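Local coordinates for protein paenibacillus xanthan lyase (PDB 6F2P) that cleaves the polysaccharide xanthan by beta-elimination, as a xanthan lyase (EC 4.2.2.12) of the polysaccharide lyase family 8 type that also binds calcium ions, at residues A[321-326]-A[353-358]; A[303-308]-A[340-345]. All coordinates share one frame; numbering follows the deposited sequence.

Contact 1: A[321-326]-A[353-358]; sequences MVKYWL and STVTSR
Two long cationic side chains, one from each partner, hold an irregular loop against a helix. Lys323 leaves helix 312-328 with CG anti to the backbone N and stays extended to its tip, crossing Val355 obliquely. Its CD lies 3.8 Å from Val355 CG1, and Lys323 NZ gives a hydrogen bond of 2.8 Å to Val355 O, which it meets in the carbonyl plane; Leu349 O is a second, weak acceptor. Arg358 reaches the other way, from loop to helix. The extended first part of its chain brings Arg358 CD to 4.0 Å from Met321 CB. A bend at chi3 (72°) then turns the guanidinium toward Tyr324, whose ring it meets obliquely, the planes 41° apart, with Arg358 NH2 3.3 Å from Tyr324 CE2. Against Trp325 the same group stands steeply, at 81°, its NH1 near CZ2 of the indole. A water lying in the indole plane accepts from both Trp325 NE1, at 2.9 Å, and Arg358 NH2, at 3.2 Å. At the Tyr324 ring edge, close to the ring plane, sits Ser357 OG. Arg358 NH1 has its strongest partner beyond the two segments, in a salt bridge to Glu268. Both cationic side chains thus grip the loop between helix 340-351 and strand 363-367, which Arg320 also holds; the Glu268 carboxylate probably offsets the positive charge beside the two aromatic rings.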
ATOM      1  N   MET A 321     -14.000  20.245  11.886  1.00 17.66           N
ATOM      2  CA  MET A 321     -13.483  19.019  12.463  1.00 19.24           C
ATOM      3  C   MET A 321     -12.851  19.290  13.840  1.00 21.63           C
ATOM      4  O   MET A 321     -13.060  18.528  14.789  1.00 17.72           O
ATOM      5  CB  MET A 321     -12.538  18.302  11.486  1.00 17.67           C
ATOM      6  CG  MET A 321     -11.238  19.026  11.184  1.00 19.45           C
ATOM      7  SD  MET A 321     -10.175  18.084  10.070  1.00 19.04           S
ATOM      8  CE  MET A 321     -10.932  18.422   8.485  1.00 14.89           C
ATOM      9  N   VAL A 322     -12.114  20.393  13.957  1.00 20.28           N
ATOM     10  CA  VAL A 322     -11.539  20.782  15.239  1.00 18.70           C
ATOM     11  C   VAL A 322     -12.627  21.051  16.284  1.00 20.60           C
ATOM     12  O   VAL A 322     -12.493  20.647  17.441  1.00 20.03           O
ATOM     13  CB  VAL A 322     -10.584  21.989  15.103  1.00 17.79           C
ATOM     14  CG1 VAL A 322     -10.199  22.559  16.467  1.00 17.90           C
ATOM     15  CG2 VAL A 322      -9.344  21.576  14.357  1.00 16.85           C
ATOM     16  N   LYS A 323     -13.711  21.707  15.879  1.00 17.82           N
ATOM     17  CA  LYS A 323     -14.807  21.946  16.812  1.00 21.13           C
ATOM     18  C   LYS A 323     -15.347  20.634  17.357  1.00 22.85           C
ATOM     19  O   LYS A 323     -15.496  20.481  18.571  1.00 27.68           O
ATOM     20  CB  LYS A 323     -15.941  22.746  16.169  1.00 23.22           C
ATOM     21  CG  LYS A 323     -17.030  23.152  17.161  1.00 22.71           C
ATOM     22  CD  LYS A 323     -17.836  24.339  16.665  1.00 25.39           C
ATOM     23  CE  LYS A 323     -18.774  24.852  17.750  1.00 32.57           C
ATOM     24  NZ  LYS A 323     -19.501  26.094  17.348  1.00 29.00           N
ATOM     25  N   TYR A 324     -15.630  19.702  16.449  1.00 20.05           N
ATOM     26  CA  TYR A 324     -16.088  18.355  16.787  1.00 20.57           C
ATOM     27  C   TYR A 324     -15.230  17.730  17.872  1.00 23.10           C
ATOM     28  O   TYR A 324     -15.746  17.265  18.889  1.00 24.95           O
ATOM     29  CB  TYR A 324     -16.067  17.458  15.542  1.00 21.65           C
ATOM     30  CG  TYR A 324     -16.463  16.012  15.788  1.00 20.53           C
ATOM     31  CD1 TYR A 324     -17.762  15.679  16.157  1.00 27.35           C
ATOM     32  CD2 TYR A 324     -15.548  14.980  15.633  1.00 17.07           C
ATOM     33  CE1 TYR A 324     -18.137  14.358  16.375  1.00 22.92           C
ATOM     34  CE2 TYR A 324     -15.913  13.654  15.849  1.00 17.77           C
ATOM     35  CZ  TYR A 324     -17.212  13.350  16.217  1.00 21.65           C
ATOM     36  OH  TYR A 324     -17.596  12.041  16.438  1.00 25.93           O
ATOM     37  N   TRP A 325     -13.919  17.736  17.653  1.00 18.19           N
ATOM     38  CA  TRP A 325     -12.988  17.144  18.599  1.00 17.39           C
ATOM     39  C   TRP A 325     -12.918  17.899  19.928  1.00 21.59           C
ATOM     40  O   TRP A 325     -12.700  17.294  20.980  1.00 25.82           O
ATOM     41  CB  TRP A 325     -11.592  17.059  17.985  1.00 18.44           C
ATOM     42  CG  TRP A 325     -11.494  16.125  16.813  1.00 20.33           C
ATOM     43  CD1 TRP A 325     -12.147  14.930  16.648  1.00 18.10           C
ATOM     44  CD2 TRP A 325     -10.693  16.311  15.634  1.00 21.43           C
ATOM     45  NE1 TRP A 325     -11.793  14.362  15.442  1.00 14.74           N
ATOM     46  CE2 TRP A 325     -10.907  15.192  14.802  1.00 17.88           C
ATOM     47  CE3 TRP A 325      -9.818  17.316  15.203  1.00 20.48           C
ATOM     48  CZ2 TRP A 325     -10.274  15.052  13.568  1.00 19.38           C
ATOM     49  CZ3 TRP A 325      -9.194  17.178  13.978  1.00 16.82           C
ATOM     50  CH2 TRP A 325      -9.421  16.056  13.175  1.00 18.09           C
ATOM     51  N   LEU A 326     -13.083  19.217  19.889  1.00 23.98           N
ATOM     52  CA  LEU A 326     -12.973  20.022  21.106  1.00 18.17           C
ATOM     53  C   LEU A 326     -14.187  19.806  21.986  1.00 23.40           C
ATOM     54  O   LEU A 326     -14.079  19.762  23.209  1.00 28.35           O
ATOM     55  CB  LEU A 326     -12.836  21.502  20.774  1.00 18.05           C
ATOM     56  CG  LEU A 326     -11.481  21.965  20.257  1.00 19.57           C
ATOM     57  CD1 LEU A 326     -11.576  23.384  19.716  1.00 16.73           C
ATOM     58  CD2 LEU A 326     -10.466  21.886  21.377  1.00 22.40           C
ATOM     59  N   SER A 353     -21.314  30.044  16.754  1.00 42.54           N
ATOM     60  CA  SER A 353     -22.443  29.241  16.285  1.00 43.58           C
ATOM     61  C   SER A 353     -22.499  29.144  14.763  1.00 34.79           C
ATOM     62  O   SER A 353     -23.160  28.261  14.219  1.00 33.77           O
ATOM     63  CB  SER A 353     -23.758  29.800  16.820  1.00 40.21           C
ATOM     64  OG  SER A 353     -23.875  31.173  16.496  1.00 50.91           O
ATOM     65  N   THR A 354     -21.801  30.041  14.075  1.00 28.41           N
ATOM     66  CA  THR A 354     -21.737  29.975  12.617  1.00 29.52           C
ATOM     67  C   THR A 354     -20.822  28.845  12.157  1.00 29.15           C
ATOM     68  O   THR A 354     -20.678  28.599  10.962  1.00 28.09           O
ATOM     69  CB  THR A 354     -21.220  31.283  12.007  1.00 35.26           C
ATOM     70  OG1 THR A 354     -19.805  31.385  12.218  1.00 39.16           O
ATOM     71  CG2 THR A 354     -21.915  32.476  12.640  1.00 32.57           C
ATOM     72  N   VAL A 355     -20.175  28.185  13.111  1.00 33.89           N
ATOM     73  CA  VAL A 355     -19.402  26.983  12.824  1.00 30.67           C
ATOM     74  C   VAL A 355     -20.089  25.803  13.486  1.00 30.12           C
ATOM     75  O   VAL A 355     -20.254  25.780  14.704  1.00 29.94           O
ATOM     76  CB  VAL A 355     -17.955  27.072  13.350  1.00 28.59           C
ATOM     77  CG1 VAL A 355     -17.257  25.739  13.178  1.00 22.51           C
ATOM     78  CG2 VAL A 355     -17.188  28.169  12.630  1.00 26.00           C
ATOM     79  N   THR A 356     -20.506  24.832  12.681  1.00 29.76           N
ATOM     80  CA  THR A 356     -21.132  23.631  13.212  1.00 27.40           C
ATOM     81  C   THR A 356     -20.113  22.493  13.284  1.00 29.02           C
ATOM     82  O   THR A 356     -19.248  22.368  12.413  1.00 31.27           O
ATOM     83  CB  THR A 356     -22.349  23.197  12.354  1.00 30.17           C
ATOM     84  OG1 THR A 356     -21.927  22.943  11.008  1.00 31.29           O
ATOM     85  CG2 THR A 356     -23.414  24.282  12.336  1.00 29.28           C
ATOM     86  N   SER A 357     -20.208  21.683  14.334  1.00 22.65           N
ATOM     87  CA  SER A 357     -19.443  20.439  14.443  1.00 24.45           C
ATOM     88  C   SER A 357     -19.495  19.602  13.155  1.00 24.24           C
ATOM     89  O   SER A 357     -20.543  19.496  12.523  1.00 24.25           O
ATOM     90  CB  SER A 357     -19.978  19.621  15.626  1.00 27.52           C
ATOM     91  OG  SER A 357     -19.473  18.302  15.617  1.00 28.09           O
ATOM     92  N   ARG A 358     -18.365  19.020  12.758  1.00 24.35           N
ATOM     93  CA  ARG A 358     -18.314  18.183  11.555  1.00 23.54           C
ATOM     94  C   ARG A 358     -19.148  16.919  11.709  1.00 25.63           C
ATOM     95  O   ARG A 358     -19.767  16.433  10.759  1.00 25.10           O
ATOM     96  CB  ARG A 358     -16.877  17.770  11.239  1.00 20.79           C
ATOM     97  CG  ARG A 358     -16.764  16.748  10.104  1.00 15.36           C
ATOM     98  CD  ARG A 358     -15.520  15.898  10.227  1.00 14.90           C
ATOM     99  NE  ARG A 358     -15.612  14.934  11.320  1.00 16.83           N
ATOM    100  CZ  ARG A 358     -14.599  14.175  11.731  1.00 15.78           C
ATOM    101  NH1 ARG A 358     -13.416  14.270  11.141  1.00 15.53           N
ATOM    102  NH2 ARG A 358     -14.767  13.317  12.727  1.00 14.07           N
TER
HETATM  103  O   HOH W   1     -13.012  11.781  14.959  1.00 10.94           O

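Contact 2: A[303-308]-A[340-345]; sequences IIRLSQ and IDLIIA
Within the alpha-helical domain of this family 8 lyase, segments 303-307 and 340-345, on helices 292-307 and 340-351, have axes 69° apart and 11.2 Å at closest approach, and side chains rather than backbones bridge the gap. Ile304 points toward the second helix. With CG1 anti to its carbonyl carbon, CG2 is left anti to the backbone N, and this methyl branch makes the apolar contact, Ile304 CG2 lying 3.9 Å from Ala345 CB and 4.3 Å from Leu342 CD2. The polar half depends on the shape of Arg305, whose CG is also anti to the carbonyl carbon. A bend at chi2 (-78°) swings the guanidinium toward helix 340-351, although the side chain does not start out in that direction. Leu342, with CG anti to its carbonyl carbon, sets CD2 over one guanidinium face, offset toward the rim, while Phe242 makes a cation-pi contact with the same arginine. The two amino groups then diverge in their partners. Arg305 NH1 donates to Gln308 OE1 of its own segment over 2.8 Å, on a lone pair and nearly in the guanidinium plane, which helps fix the rotation of the group. NH2 forms a salt bridge with Asp341, whose CG is anti to the backbone N. The carboxylate and guanidinium planes lie 37° apart, so this is not a flat, two-pronged pairing: a single bond of 2.7 Å joins Arg305 NH2 to Asp341 OD2, which the nitrogen approaches from above the carboxylate plane.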
ATOM      1  N   ILE A 303      -4.005  22.406  12.730  1.00 15.27           N
ATOM      2  CA  ILE A 303      -5.178  22.543  11.872  1.00 19.75           C
ATOM      3  C   ILE A 303      -5.830  23.913  12.067  1.00 20.41           C
ATOM      4  O   ILE A 303      -6.257  24.560  11.100  1.00 19.41           O
ATOM      5  CB  ILE A 303      -6.191  21.396  12.095  1.00 18.28           C
ATOM      6  CG1 ILE A 303      -5.604  20.078  11.582  1.00 14.62           C
ATOM      7  CG2 ILE A 303      -7.484  21.681  11.362  1.00 15.13           C
ATOM      8  CD1 ILE A 303      -6.451  18.855  11.879  1.00 10.24           C
ATOM      9  N   ILE A 304      -5.885  24.350  13.323  1.00 17.95           N
ATOM     10  CA  ILE A 304      -6.345  25.693  13.662  1.00 17.87           C
ATOM     11  C   ILE A 304      -5.469  26.758  12.994  1.00 20.11           C
ATOM     12  O   ILE A 304      -5.977  27.726  12.424  1.00 20.86           O
ATOM     13  CB  ILE A 304      -6.342  25.899  15.178  1.00 16.00           C
ATOM     14  CG1 ILE A 304      -7.411  25.014  15.820  1.00 16.89           C
ATOM     15  CG2 ILE A 304      -6.566  27.355  15.523  1.00 15.14           C
ATOM     16  CD1 ILE A 304      -7.385  25.030  17.326  1.00 16.28           C
ATOM     17  N   ARG A 305      -4.156  26.569  13.051  1.00 17.03           N
ATOM     18  CA  ARG A 305      -3.233  27.480  12.388  1.00 17.67           C
ATOM     19  C   ARG A 305      -3.444  27.472  10.885  1.00 23.53           C
ATOM     20  O   ARG A 305      -3.392  28.519  10.239  1.00 25.77           O
ATOM     21  CB  ARG A 305      -1.782  27.120  12.708  1.00 21.05           C
ATOM     22  CG  ARG A 305      -1.352  27.446  14.128  1.00 26.06           C
ATOM     23  CD  ARG A 305      -1.056  28.919  14.283  1.00 27.42           C
ATOM     24  NE  ARG A 305      -0.787  29.290  15.673  1.00 31.29           N
ATOM     25  CZ  ARG A 305      -1.478  30.205  16.348  1.00 30.74           C
ATOM     26  NH1 ARG A 305      -2.488  30.854  15.773  1.00 29.72           N
ATOM     27  NH2 ARG A 305      -1.157  30.472  17.604  1.00 33.06           N
ATOM     28  N   LEU A 306      -3.684  26.292  10.319  1.00 22.98           N
ATOM     29  CA  LEU A 306      -3.906  26.205   8.878  1.00 20.54           C
ATOM     30  C   LEU A 306      -5.225  26.844   8.440  1.00 20.36           C
ATOM     31  O   LEU A 306      -5.306  27.404   7.349  1.00 21.77           O
ATOM     32  CB  LEU A 306      -3.783  24.771   8.376  1.00 18.96           C
ATOM     33  CG  LEU A 306      -2.334  24.280   8.345  1.00 15.58           C
ATOM     34  CD1 LEU A 306      -2.266  22.808   8.010  1.00 14.30           C
ATOM     35  CD2 LEU A 306      -1.499  25.089   7.367  1.00 12.92           C
ATOM     36  N   SER A 307      -6.242  26.792   9.294  1.00 19.64           N
ATOM     37  CA  SER A 307      -7.524  27.410   8.968  1.00 20.64           C
ATOM     38  C   SER A 307      -7.395  28.930   8.879  1.00 20.58           C
ATOM     39  O   SER A 307      -8.136  29.587   8.155  1.00 20.33           O
ATOM     40  CB  SER A 307      -8.585  27.033  10.001  1.00 19.32           C
ATOM     41  OG  SER A 307      -8.323  27.667  11.238  1.00 19.81           O
ATOM     42  N   GLN A 308      -6.436  29.487   9.608  1.00 24.18           N
ATOM     43  CA  GLN A 308      -6.214  30.925   9.586  1.00 19.43           C
ATOM     44  C   GLN A 308      -5.576  31.399   8.271  1.00 21.40           C
ATOM     45  O   GLN A 308      -5.607  32.581   7.946  1.00 19.73           O
ATOM     46  CB  GLN A 308      -5.397  31.349  10.804  1.00 22.78           C
ATOM     47  CG  GLN A 308      -6.144  31.103  12.126  1.00 34.76           C
ATOM     48  CD  GLN A 308      -5.317  31.381  13.381  1.00 29.69           C
ATOM     49  OE1 GLN A 308      -4.195  30.895  13.528  1.00 33.14           O
ATOM     50  NE2 GLN A 308      -5.883  32.154  14.298  1.00 39.41           N
ATOM     51  N   ILE A 340      -1.876  30.326  25.395  1.00 20.13           N
ATOM     52  CA  ILE A 340      -3.042  31.179  25.554  1.00 23.13           C
ATOM     53  C   ILE A 340      -3.623  31.509  24.192  1.00 20.19           C
ATOM     54  O   ILE A 340      -4.832  31.425  23.992  1.00 22.89           O
ATOM     55  CB  ILE A 340      -2.702  32.465  26.326  1.00 23.39           C
ATOM     56  CG1 ILE A 340      -2.379  32.118  27.780  1.00 23.67           C
ATOM     57  CG2 ILE A 340      -3.864  33.456  26.260  1.00 17.85           C
ATOM     58  CD1 ILE A 340      -1.790  33.259  28.576  1.00 24.45           C
ATOM     59  N   ASP A 341      -2.746  31.852  23.257  1.00 18.64           N
ATOM     60  CA  ASP A 341      -3.137  32.167  21.892  1.00 21.24           C
ATOM     61  C   ASP A 341      -4.075  31.113  21.316  1.00 25.82           C
ATOM     62  O   ASP A 341      -5.130  31.434  20.759  1.00 22.05           O
ATOM     63  CB  ASP A 341      -1.895  32.263  21.015  1.00 23.36           C
ATOM     64  CG  ASP A 341      -2.114  33.131  19.810  1.00 26.47           C
ATOM     65  OD1 ASP A 341      -2.933  34.072  19.904  1.00 27.39           O
ATOM     66  OD2 ASP A 341      -1.472  32.875  18.770  1.00 31.27           O
ATOM     67  N   LEU A 342      -3.686  29.853  21.464  1.00 21.35           N
ATOM     68  CA  LEU A 342      -4.501  28.756  20.968  1.00 19.17           C
ATOM     69  C   LEU A 342      -5.759  28.545  21.799  1.00 22.08           C
ATOM     70  O   LEU A 342      -6.787  28.142  21.260  1.00 22.12           O
ATOM     71  CB  LEU A 342      -3.682  27.472  20.889  1.00 20.01           C
ATOM     72  CG  LEU A 342      -2.680  27.508  19.743  1.00 19.03           C
ATOM     73  CD1 LEU A 342      -1.617  26.449  19.919  1.00  8.99           C
ATOM     74  CD2 LEU A 342      -3.427  27.331  18.430  1.00 17.99           C
ATOM     75  N   ILE A 343      -5.683  28.815  23.103  1.00 20.93           N
ATOM     76  CA  ILE A 343      -6.860  28.730  23.960  1.00 15.00           C
ATOM     77  C   ILE A 343      -7.906  29.699  23.442  1.00 23.61           C
ATOM     78  O   ILE A 343      -9.092  29.372  23.323  1.00 25.31           O
ATOM     79  CB  ILE A 343      -6.531  29.109  25.398  1.00 20.65           C
ATOM     80  CG1 ILE A 343      -5.577  28.082  26.004  1.00 24.59           C
ATOM     81  CG2 ILE A 343      -7.804  29.215  26.220  1.00 19.89           C
ATOM     82  CD1 ILE A 343      -5.231  28.351  27.423  1.00 18.13           C
ATOM     83  N   ILE A 344      -7.445  30.898  23.109  1.00 23.77           N
ATOM     84  CA  ILE A 344      -8.314  31.926  22.573  1.00 20.86           C
ATOM     85  C   ILE A 344      -8.933  31.461  21.265  1.00 21.79           C
ATOM     86  O   ILE A 344     -10.157  31.496  21.107  1.00 23.53           O
ATOM     87  CB  ILE A 344      -7.544  33.224  22.364  1.00 22.57           C
ATOM     88  CG1 ILE A 344      -7.047  33.751  23.714  1.00 16.50           C
ATOM     89  CG2 ILE A 344      -8.422  34.250  21.679  1.00 25.91           C
ATOM     90  CD1 ILE A 344      -6.042  34.866  23.592  1.00 16.70           C
ATOM     91  N   ALA A 345      -8.088  31.005  20.344  1.00 22.18           N
ATOM     92  CA  ALA A 345      -8.553  30.495  19.053  1.00 23.56           C
ATOM     93  C   ALA A 345      -9.521  29.334  19.231  1.00 25.57           C
ATOM     94  O   ALA A 345     -10.572  29.300  18.606  1.00 24.93           O
ATOM     95  CB  ALA A 345      -7.386  30.075  18.186  1.00 17.59           C
TER

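In the fold
Contacts 1 and 2 lie with their centres about 13 Å apart on the same side of the chain's centre. Along the chain their segments alternate, 303-308, 321-326, 340-345, 353-358, so the three successive helices 292-307, 312-328 and 340-351 and the loop that follows are tied together in an interlocked order. The contacts also touch directly: Val322 CG2 packs 3.5 Å from Ile303 CG2, and Trp325 CZ3 lies 3.8 Å from Ile303 CD1. On helix 312-328, Val322 faces helix 292-307, Lys323 and Tyr324 face the loop, and Met321 and Trp325 touch both, an example of continuous packing from helix 292-307 through helix 312-328 to the loop before strand 363-367.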